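Long-range contacts in probable GTP-binding protein engB (Pyrococcus horikoshii, PDB 2CXX), which binds guanine nucleotide as a GTPase of the EngB family and is probably needed for normal cell division and septation: residues K69-A80 / E113-I123; V90-K100 / V141-F149. All blocks are in the same frame, centred on the assembly; numbering follows the deposited sequence.

Interaction 1: K69-A80 / E113-I123; sequences KDEIVHFIEDNA and EFYQFLRELDI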
# COMPACT_ATOMS: atom_id res chain seq x y z
N LYS A 69 -9.70 -5.21 -8.80
CA LYS A 69 -8.58 -4.42 -9.25
C LYS A 69 -9.07 -3.34 -10.22
O LYS A 69 -8.61 -2.19 -10.15
CB LYS A 69 -7.54 -5.32 -9.91
CG LYS A 69 -6.46 -4.53 -10.59
CD LYS A 69 -5.72 -5.42 -11.54
CE LYS A 69 -4.78 -4.66 -12.48
NZ LYS A 69 -3.85 -5.68 -13.07
N ASP A 70 -10.01 -3.68 -11.11
CA ASP A 70 -10.57 -2.71 -12.07
C ASP A 70 -11.31 -1.59 -11.39
O ASP A 70 -11.23 -0.46 -11.83
CB ASP A 70 -11.59 -3.36 -13.05
CG ASP A 70 -10.93 -4.29 -14.06
OD1 ASP A 70 -9.69 -4.23 -14.27
OD2 ASP A 70 -11.69 -5.09 -14.64
N GLU A 71 -12.02 -1.92 -10.33
CA GLU A 71 -12.80 -0.97 -9.56
C GLU A 71 -11.89 0.05 -8.85
O GLU A 71 -12.21 1.23 -8.82
CB GLU A 71 -13.65 -1.75 -8.56
CG GLU A 71 -14.82 -2.45 -9.30
CD GLU A 71 -15.51 -3.52 -8.48
OE1 GLU A 71 -16.63 -3.93 -8.86
OE2 GLU A 71 -14.94 -3.97 -7.47
N ILE A 72 -10.77 -0.45 -8.31
CA ILE A 72 -9.76 0.36 -7.60
C ILE A 72 -9.14 1.29 -8.63
O ILE A 72 -8.97 2.48 -8.38
CB ILE A 72 -8.66 -0.56 -6.94
CG1 ILE A 72 -9.30 -1.38 -5.83
CG2 ILE A 72 -7.42 0.29 -6.40
CD1 ILE A 72 -8.40 -2.44 -5.27
N VAL A 73 -8.79 0.75 -9.79
CA VAL A 73 -8.18 1.54 -10.88
C VAL A 73 -9.12 2.66 -11.30
O VAL A 73 -8.72 3.83 -11.43
CB VAL A 73 -7.89 0.61 -12.12
CG1 VAL A 73 -7.72 1.48 -13.36
CG2 VAL A 73 -6.60 -0.26 -11.86
N HIS A 74 -10.38 2.32 -11.50
CA HIS A 74 -11.37 3.30 -11.91
C HIS A 74 -11.57 4.38 -10.83
O HIS A 74 -11.58 5.55 -11.13
CB HIS A 74 -12.69 2.60 -12.28
CG HIS A 74 -13.66 3.50 -13.00
ND1 HIS A 74 -13.32 4.17 -14.15
CD2 HIS A 74 -14.89 3.95 -12.65
CE1 HIS A 74 -14.30 4.99 -14.48
NE2 HIS A 74 -15.26 4.88 -13.59
N PHE A 75 -11.68 3.99 -9.58
CA PHE A 75 -11.82 4.99 -8.53
C PHE A 75 -10.60 5.92 -8.51
O PHE A 75 -10.72 7.17 -8.52
CB PHE A 75 -11.93 4.29 -7.18
CG PHE A 75 -12.16 5.24 -6.06
CD1 PHE A 75 -13.46 5.57 -5.66
CD2 PHE A 75 -11.06 5.85 -5.42
CE1 PHE A 75 -13.68 6.49 -4.66
CE2 PHE A 75 -11.27 6.78 -4.41
CZ PHE A 75 -12.58 7.10 -4.03
N ILE A 76 -9.41 5.34 -8.51
CA ILE A 76 -8.20 6.22 -8.43
C ILE A 76 -8.03 7.09 -9.68
O ILE A 76 -7.67 8.28 -9.59
CB ILE A 76 -6.92 5.37 -8.17
CG1 ILE A 76 -7.07 4.63 -6.85
CG2 ILE A 76 -5.68 6.26 -8.17
CD1 ILE A 76 -5.99 3.55 -6.57
N GLU A 77 -8.32 6.54 -10.84
CA GLU A 77 -8.25 7.37 -12.04
C GLU A 77 -9.27 8.50 -11.92
O GLU A 77 -8.95 9.66 -12.17
CB GLU A 77 -8.61 6.56 -13.29
CG GLU A 77 -7.45 5.74 -13.83
CD GLU A 77 -7.86 4.81 -14.98
OE1 GLU A 77 -6.94 4.37 -15.69
OE2 GLU A 77 -9.08 4.53 -15.17
N ASP A 78 -10.49 8.18 -11.52
CA ASP A 78 -11.55 9.22 -11.45
C ASP A 78 -11.41 10.29 -10.37
O ASP A 78 -11.89 11.42 -10.51
CB ASP A 78 -12.92 8.58 -11.25
CG ASP A 78 -13.40 7.81 -12.44
OD1 ASP A 78 -12.74 7.86 -13.48
OD2 ASP A 78 -14.46 7.16 -12.33
N ASN A 79 -10.77 9.91 -9.28
CA ASN A 79 -10.58 10.80 -8.14
C ASN A 79 -9.13 11.29 -7.99
O ASN A 79 -8.79 11.92 -6.99
CB ASN A 79 -10.98 10.07 -6.89
CG ASN A 79 -12.46 9.83 -6.80
OD1 ASN A 79 -13.22 10.70 -6.34
ND2 ASN A 79 -12.90 8.65 -7.23
N ALA A 80 -8.27 11.01 -8.97
CA ALA A 80 -6.86 11.38 -8.87
C ALA A 80 -6.63 12.83 -8.46
O ALA A 80 -5.78 13.09 -7.63
CB ALA A 80 -6.08 11.08 -10.19
N GLU A 113 3.33 -3.30 -10.67
CA GLU A 113 2.31 -2.79 -11.55
C GLU A 113 1.61 -1.63 -10.89
O GLU A 113 1.42 -0.56 -11.52
CB GLU A 113 1.28 -3.87 -11.91
CG GLU A 113 0.32 -3.37 -12.95
CD GLU A 113 -0.85 -4.31 -13.24
OE1 GLU A 113 -1.65 -4.01 -14.16
OE2 GLU A 113 -0.99 -5.34 -12.52
N PHE A 114 1.24 -1.79 -9.62
CA PHE A 114 0.50 -0.72 -8.95
C PHE A 114 1.30 0.54 -8.65
O PHE A 114 0.81 1.66 -8.84
CB PHE A 114 -0.15 -1.23 -7.66
CG PHE A 114 -1.18 -0.30 -7.13
CD1 PHE A 114 -2.36 -0.10 -7.81
CD2 PHE A 114 -0.94 0.40 -5.96
CE1 PHE A 114 -3.30 0.84 -7.30
CE2 PHE A 114 -1.86 1.32 -5.44
CZ PHE A 114 -3.04 1.53 -6.13
N TYR A 115 2.51 0.39 -8.17
CA TYR A 115 3.32 1.58 -7.92
C TYR A 115 3.55 2.32 -9.25
O TYR A 115 3.48 3.57 -9.33
CB TYR A 115 4.68 1.18 -7.32
CG TYR A 115 5.53 2.36 -6.93
CD1 TYR A 115 6.35 2.96 -7.86
CD2 TYR A 115 5.45 2.91 -5.66
CE1 TYR A 115 7.07 4.13 -7.57
CE2 TYR A 115 6.18 4.08 -5.33
CZ TYR A 115 6.99 4.67 -6.31
OH TYR A 115 7.77 5.76 -6.06
N GLN A 116 3.76 1.58 -10.33
CA GLN A 116 4.00 2.28 -11.59
C GLN A 116 2.74 2.92 -12.11
O GLN A 116 2.81 4.00 -12.74
CB GLN A 116 4.62 1.34 -12.62
CG GLN A 116 6.05 0.96 -12.21
CD GLN A 116 6.74 0.02 -13.20
OE1 GLN A 116 6.20 -0.29 -14.26
NE2 GLN A 116 7.96 -0.43 -12.86
N PHE A 117 1.59 2.33 -11.77
CA PHE A 117 0.33 2.91 -12.18
C PHE A 117 0.15 4.27 -11.45
O PHE A 117 -0.21 5.29 -12.08
CB PHE A 117 -0.81 1.93 -11.86
CG PHE A 117 -2.20 2.56 -11.81
CD1 PHE A 117 -2.87 2.95 -12.99
CD2 PHE A 117 -2.84 2.72 -10.58
CE1 PHE A 117 -4.16 3.50 -12.92
CE2 PHE A 117 -4.10 3.26 -10.50
CZ PHE A 117 -4.79 3.65 -11.66
N LEU A 118 0.40 4.30 -10.15
CA LEU A 118 0.26 5.55 -9.42
C LEU A 118 1.18 6.63 -10.00
O LEU A 118 0.84 7.83 -9.99
CB LEU A 118 0.58 5.37 -7.94
CG LEU A 118 -0.44 4.44 -7.21
CD1 LEU A 118 0.03 4.10 -5.82
CD2 LEU A 118 -1.83 5.16 -7.12
N ARG A 119 2.35 6.21 -10.50
CA ARG A 119 3.30 7.19 -11.06
C ARG A 119 2.75 7.77 -12.35
O ARG A 119 2.88 8.97 -12.58
CB ARG A 119 4.69 6.55 -11.28
CG ARG A 119 5.81 7.52 -11.88
CD ARG A 119 6.27 8.53 -10.80
NE ARG A 119 6.94 9.72 -11.37
CZ ARG A 119 8.22 10.00 -11.22
NH1 ARG A 119 9.00 9.16 -10.55
NH2 ARG A 119 8.70 11.18 -11.66
N GLU A 120 2.10 6.96 -13.17
CA GLU A 120 1.45 7.46 -14.40
C GLU A 120 0.38 8.45 -14.05
O GLU A 120 0.08 9.31 -14.84
CB GLU A 120 0.77 6.34 -15.22
CG GLU A 120 1.74 5.42 -15.92
CD GLU A 120 1.05 4.40 -16.79
OE1 GLU A 120 -0.16 4.59 -17.09
OE2 GLU A 120 1.72 3.41 -17.17
N LEU A 121 -0.21 8.32 -12.86
CA LEU A 121 -1.27 9.26 -12.44
C LEU A 121 -0.80 10.48 -11.65
O LEU A 121 -1.62 11.28 -11.23
CB LEU A 121 -2.31 8.49 -11.60
CG LEU A 121 -3.44 7.88 -12.43
CD1 LEU A 121 -2.90 7.00 -13.54
CD2 LEU A 121 -4.33 7.05 -11.49
N ASP A 122 0.50 10.60 -11.47
CA ASP A 122 1.18 11.71 -10.77
C ASP A 122 0.74 11.80 -9.31
O ASP A 122 0.67 12.87 -8.73
CB ASP A 122 1.00 13.06 -11.50
CG ASP A 122 1.50 13.01 -12.96
OD1 ASP A 122 2.52 12.32 -13.26
OD2 ASP A 122 0.94 13.74 -13.79
N ILE A 123 0.46 10.64 -8.71
CA ILE A 123 0.07 10.66 -7.31
C ILE A 123 1.27 10.36 -6.43
O ILE A 123 1.87 9.28 -6.56
CB ILE A 123 -1.02 9.58 -7.07
CG1 ILE A 123 -2.31 10.03 -7.76
CG2 ILE A 123 -1.21 9.36 -5.54
CD1 ILE A 123 -3.44 8.94 -7.74
O HOH W 1 -2.33 -7.25 -11.38
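Ile76 and Phe117 lead a helix-helix packing contact between the ends of helices 62-79 and 110-120 and the residues that follow them, 69-80 and 113-123, on one face of the central sheet of this P-loop GTPase fold, with an apolar seam closed by a salt bridge at one end. The helices run nearly parallel, their axes 11.2 Å apart at closest approach and inclined by 22°, a spacing wide enough for large side chains to fill. Ile76 stands at the middle. Its CG2, placed anti to the backbone N by chi1 of -61°, reaches Ile123 CD1 at 3.5 Å and Leu121 CD2 at 3.7 Å, while its longer branch sets CD1 against the edge of the Phe114 ring, 3.6 Å from CZ, the two side chains coming from opposite directions. Nearer solvent, the Phe117 ring is met at its CZ edge by Glu77 CG and the carbonyl oxygen of Val73, with Val73 CG1 4.0 Å from Phe117 CZ. Farther along, Ala80 CB touches Ile123 CD1, just past the Schellman motif that ends helix 110-120 at Asp122. At the other end Lys69 and Glu113, both with extended chains, meet at about a right angle: NZ donates to OE2 at 2.9 Å on its syn side and more weakly to OE1, and a water accepts from Lys69 NZ and donates to Glu113 OE2. An alanine in place of Glu113 would leave the Lys69 ammonium without this carboxylate and would probably let the long lysine chain swing away from the helix pair. Beneath the seam lies the sheet: Ile76 rests on Ile5 and Phe114 on Ala7 of strand 3-8, Leu118 and Ile123 lie on Ala86 of strand 85-91, and Phe54 packs against the Phe114 ring.

Interaction 2: V90-K100 / V141-F149; sequences VDGKAAPEIIK and VINFLAEKF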
# COMPACT_ATOMS: atom_id res chain seq x y z
N VAL A 90 3.40 -2.80 1.54
CA VAL A 90 3.95 -4.05 1.02
C VAL A 90 4.48 -4.85 2.17
O VAL A 90 4.78 -4.32 3.24
CB VAL A 90 5.08 -3.87 -0.01
CG1 VAL A 90 4.55 -2.95 -1.18
CG2 VAL A 90 6.28 -3.29 0.63
N ASP A 91 4.60 -6.15 1.94
CA ASP A 91 5.09 -7.06 2.97
C ASP A 91 6.59 -7.15 2.60
O ASP A 91 6.91 -7.74 1.60
CB ASP A 91 4.35 -8.40 2.82
CG ASP A 91 4.91 -9.50 3.69
OD1 ASP A 91 6.08 -9.38 4.10
OD2 ASP A 91 4.17 -10.48 3.93
N GLY A 92 7.44 -6.51 3.40
CA GLY A 92 8.88 -6.46 3.09
C GLY A 92 9.56 -7.83 2.99
O GLY A 92 10.51 -8.02 2.21
N LYS A 93 9.09 -8.78 3.80
CA LYS A 93 9.66 -10.15 3.70
C LYS A 93 9.23 -10.87 2.43
O LYS A 93 10.08 -11.42 1.70
CB LYS A 93 9.26 -11.02 4.91
CG LYS A 93 10.01 -12.39 4.85
CD LYS A 93 9.73 -13.28 6.02
CE LYS A 93 10.57 -14.59 5.91
NZ LYS A 93 10.46 -15.16 4.52
N ALA A 94 7.93 -10.91 2.14
CA ALA A 94 7.47 -11.62 0.97
C ALA A 94 7.63 -10.99 -0.41
O ALA A 94 7.92 -11.68 -1.39
CB ALA A 94 5.96 -12.03 1.17
N ALA A 95 7.41 -9.68 -0.48
CA ALA A 95 7.43 -8.94 -1.74
C ALA A 95 8.57 -9.17 -2.68
O ALA A 95 8.36 -9.41 -3.86
CB ALA A 95 7.28 -7.43 -1.47
N PRO A 96 9.82 -9.18 -2.16
CA PRO A 96 10.90 -9.41 -3.13
C PRO A 96 10.89 -10.84 -3.72
O PRO A 96 11.20 -11.02 -4.91
CB PRO A 96 12.17 -9.13 -2.31
CG PRO A 96 11.68 -8.17 -1.20
CD PRO A 96 10.35 -8.78 -0.84
N GLU A 97 10.46 -11.82 -2.93
CA GLU A 97 10.49 -13.18 -3.42
C GLU A 97 9.33 -13.41 -4.36
O GLU A 97 9.45 -14.15 -5.31
CB GLU A 97 10.48 -14.15 -2.23
CG GLU A 97 11.74 -14.00 -1.38
CD GLU A 97 13.01 -14.09 -2.23
OE1 GLU A 97 13.21 -15.15 -2.87
OE2 GLU A 97 13.80 -13.11 -2.28
N ILE A 98 8.19 -12.74 -4.10
CA ILE A 98 7.06 -12.85 -5.01
C ILE A 98 7.45 -12.21 -6.35
O ILE A 98 7.18 -12.76 -7.40
CB ILE A 98 5.83 -12.13 -4.42
CG1 ILE A 98 5.35 -12.95 -3.21
CG2 ILE A 98 4.67 -12.00 -5.43
CD1 ILE A 98 4.29 -12.21 -2.40
N ILE A 99 8.12 -11.06 -6.29
CA ILE A 99 8.49 -10.37 -7.52
C ILE A 99 9.36 -11.29 -8.37
O ILE A 99 9.08 -11.45 -9.53
CB ILE A 99 9.22 -9.05 -7.22
CG1 ILE A 99 8.17 -8.03 -6.80
CG2 ILE A 99 10.00 -8.52 -8.47
CD1 ILE A 99 8.83 -6.78 -6.16
N LYS A 100 10.32 -11.95 -7.75
CA LYS A 100 11.21 -12.84 -8.51
C LYS A 100 10.49 -14.04 -9.18
O LYS A 100 10.78 -14.39 -10.38
CB LYS A 100 12.34 -13.33 -7.57
CG LYS A 100 13.17 -12.23 -6.87
CD LYS A 100 14.17 -12.83 -5.91
CE LYS A 100 14.76 -11.75 -5.03
NZ LYS A 100 15.67 -12.33 -3.98
N VAL A 141 16.27 -5.12 1.06
CA VAL A 141 14.91 -5.27 0.52
C VAL A 141 14.47 -3.96 -0.17
O VAL A 141 13.92 -3.96 -1.30
CB VAL A 141 13.94 -5.63 1.69
CG1 VAL A 141 12.43 -5.41 1.32
CG2 VAL A 141 14.17 -7.11 2.05
N ILE A 142 14.69 -2.86 0.51
CA ILE A 142 14.31 -1.55 -0.01
C ILE A 142 15.10 -1.23 -1.28
O ILE A 142 14.55 -0.65 -2.21
CB ILE A 142 14.52 -0.48 1.08
CG1 ILE A 142 13.43 -0.69 2.16
CG2 ILE A 142 14.54 0.89 0.48
CD1 ILE A 142 13.44 0.31 3.27
N ASN A 143 16.36 -1.64 -1.37
CA ASN A 143 17.10 -1.34 -2.59
C ASN A 143 16.55 -2.15 -3.73
O ASN A 143 16.49 -1.66 -4.86
CB ASN A 143 18.59 -1.66 -2.46
CG ASN A 143 19.32 -0.67 -1.57
OD1 ASN A 143 18.83 0.43 -1.32
ND2 ASN A 143 20.50 -1.04 -1.13
N PHE A 144 16.15 -3.39 -3.45
CA PHE A 144 15.59 -4.25 -4.49
C PHE A 144 14.27 -3.66 -5.00
O PHE A 144 14.02 -3.57 -6.21
CB PHE A 144 15.35 -5.69 -3.89
CG PHE A 144 14.75 -6.65 -4.84
CD1 PHE A 144 15.55 -7.35 -5.74
CD2 PHE A 144 13.37 -6.86 -4.86
CE1 PHE A 144 14.98 -8.25 -6.61
CE2 PHE A 144 12.79 -7.73 -5.71
CZ PHE A 144 13.58 -8.44 -6.61
N LEU A 145 13.39 -3.28 -4.06
CA LEU A 145 12.10 -2.76 -4.43
C LEU A 145 12.27 -1.45 -5.18
O LEU A 145 11.53 -1.17 -6.10
CB LEU A 145 11.24 -2.54 -3.15
CG LEU A 145 10.86 -3.77 -2.31
CD1 LEU A 145 9.93 -3.38 -1.17
CD2 LEU A 145 10.15 -4.74 -3.21
N ALA A 146 13.24 -0.64 -4.79
CA ALA A 146 13.43 0.64 -5.47
C ALA A 146 13.79 0.39 -6.94
O ALA A 146 13.25 1.03 -7.82
CB ALA A 146 14.50 1.49 -4.77
N GLU A 147 14.67 -0.59 -7.20
CA GLU A 147 15.04 -0.89 -8.57
C GLU A 147 13.81 -1.44 -9.36
O GLU A 147 13.59 -1.05 -10.49
CB GLU A 147 16.20 -1.91 -8.52
CG GLU A 147 17.05 -2.06 -9.78
CD GLU A 147 16.45 -2.92 -10.82
OE1 GLU A 147 15.79 -3.90 -10.46
OE2 GLU A 147 16.64 -2.64 -12.03
N LYS A 148 13.01 -2.32 -8.74
CA LYS A 148 11.86 -2.90 -9.46
C LYS A 148 10.72 -1.90 -9.69
O LYS A 148 10.01 -1.98 -10.71
CB LYS A 148 11.32 -4.12 -8.68
CG LYS A 148 12.31 -5.30 -8.63
CD LYS A 148 12.50 -5.88 -10.00
CE LYS A 148 13.68 -6.84 -10.04
NZ LYS A 148 13.98 -7.30 -11.45
N PHE A 149 10.56 -0.96 -8.76
CA PHE A 149 9.49 0.06 -8.85
C PHE A 149 9.94 1.30 -9.68
O PHE A 149 9.16 2.21 -9.88
CB PHE A 149 9.15 0.58 -7.46
CG PHE A 149 8.32 -0.36 -6.61
CD1 PHE A 149 8.15 -1.72 -6.94
CD2 PHE A 149 7.77 0.13 -5.39
CE1 PHE A 149 7.47 -2.57 -6.09
CE2 PHE A 149 7.09 -0.73 -4.51
CZ PHE A 149 6.94 -2.08 -4.86
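Helices 94-100 and 141-149 approach to 10.0 Å between axes and cross at 43°, while the end of strand 85-91 and the turn after it bring Gly92 beside Val141. Pro96 and Ile99 face the second helix. The Phe144 ring, carried anti to the backbone N by chi1 of 179°, extends across to Pro96, whose CB lies 3.6 Å from Phe144 CD2, and to Lys100, whose CG is 3.8 Å from Phe144 CZ. The aliphatic part of Lys100 crosses the ring at a slant, and its NZ pairs with Glu97 OE2 at 2.6 Å. On the ring's own helix, Lys148 CG covers one face; its ammonium is bound by Glu103. Deeper in, Ile99 CD1 meets Leu145 CD2 at 3.8 Å, and Ile99 CG2 slides past the chain of Lys148. Leu145 CD1 reaches back to Val90 CG2, and Val90 CG1 comes to the edge of the Phe149 ring. Val141 CG1 packs 3.4 Å from Gly92 O, a buried carbonyl oxygen with no hydrogen-bonding partner. Asp91 caps the turn into the first helix by accepting from Ala94 N, and its other oxygen binds Lys131, probably part of the Asn-Lys-x-Asp motif that recognises guanine in G domains. Around the contact, Val90 and Gly92 hydrogen-bond to strand 125-130, Leu145 rests on Phe160 of strand 160-162, and Asp111 of helix 110-120 touches Val90, Ala95 and Phe149.

Both interactions join helices of the same G domain, and helix 110-120, one partner in interaction 1, also touches interaction 2: the Tyr115 ring packs against that of Phe149, with Tyr115 CG 3.5 Å from Phe149 CD2. Interaction 1 is partly buried, with a solvent-side salt bridge and a bridging water; interaction 2 is the more buried and has no hydrogen bond between its segments, its charged pairs lying within one segment or reaching outside. The helices of interaction 2 are also the more steeply inclined. Strand 85-91 serves both, supporting interaction 1 through Ala86 and Leu88 and supplying Val90 and Asp91 to interaction 2, which lies nearer the bound GDP.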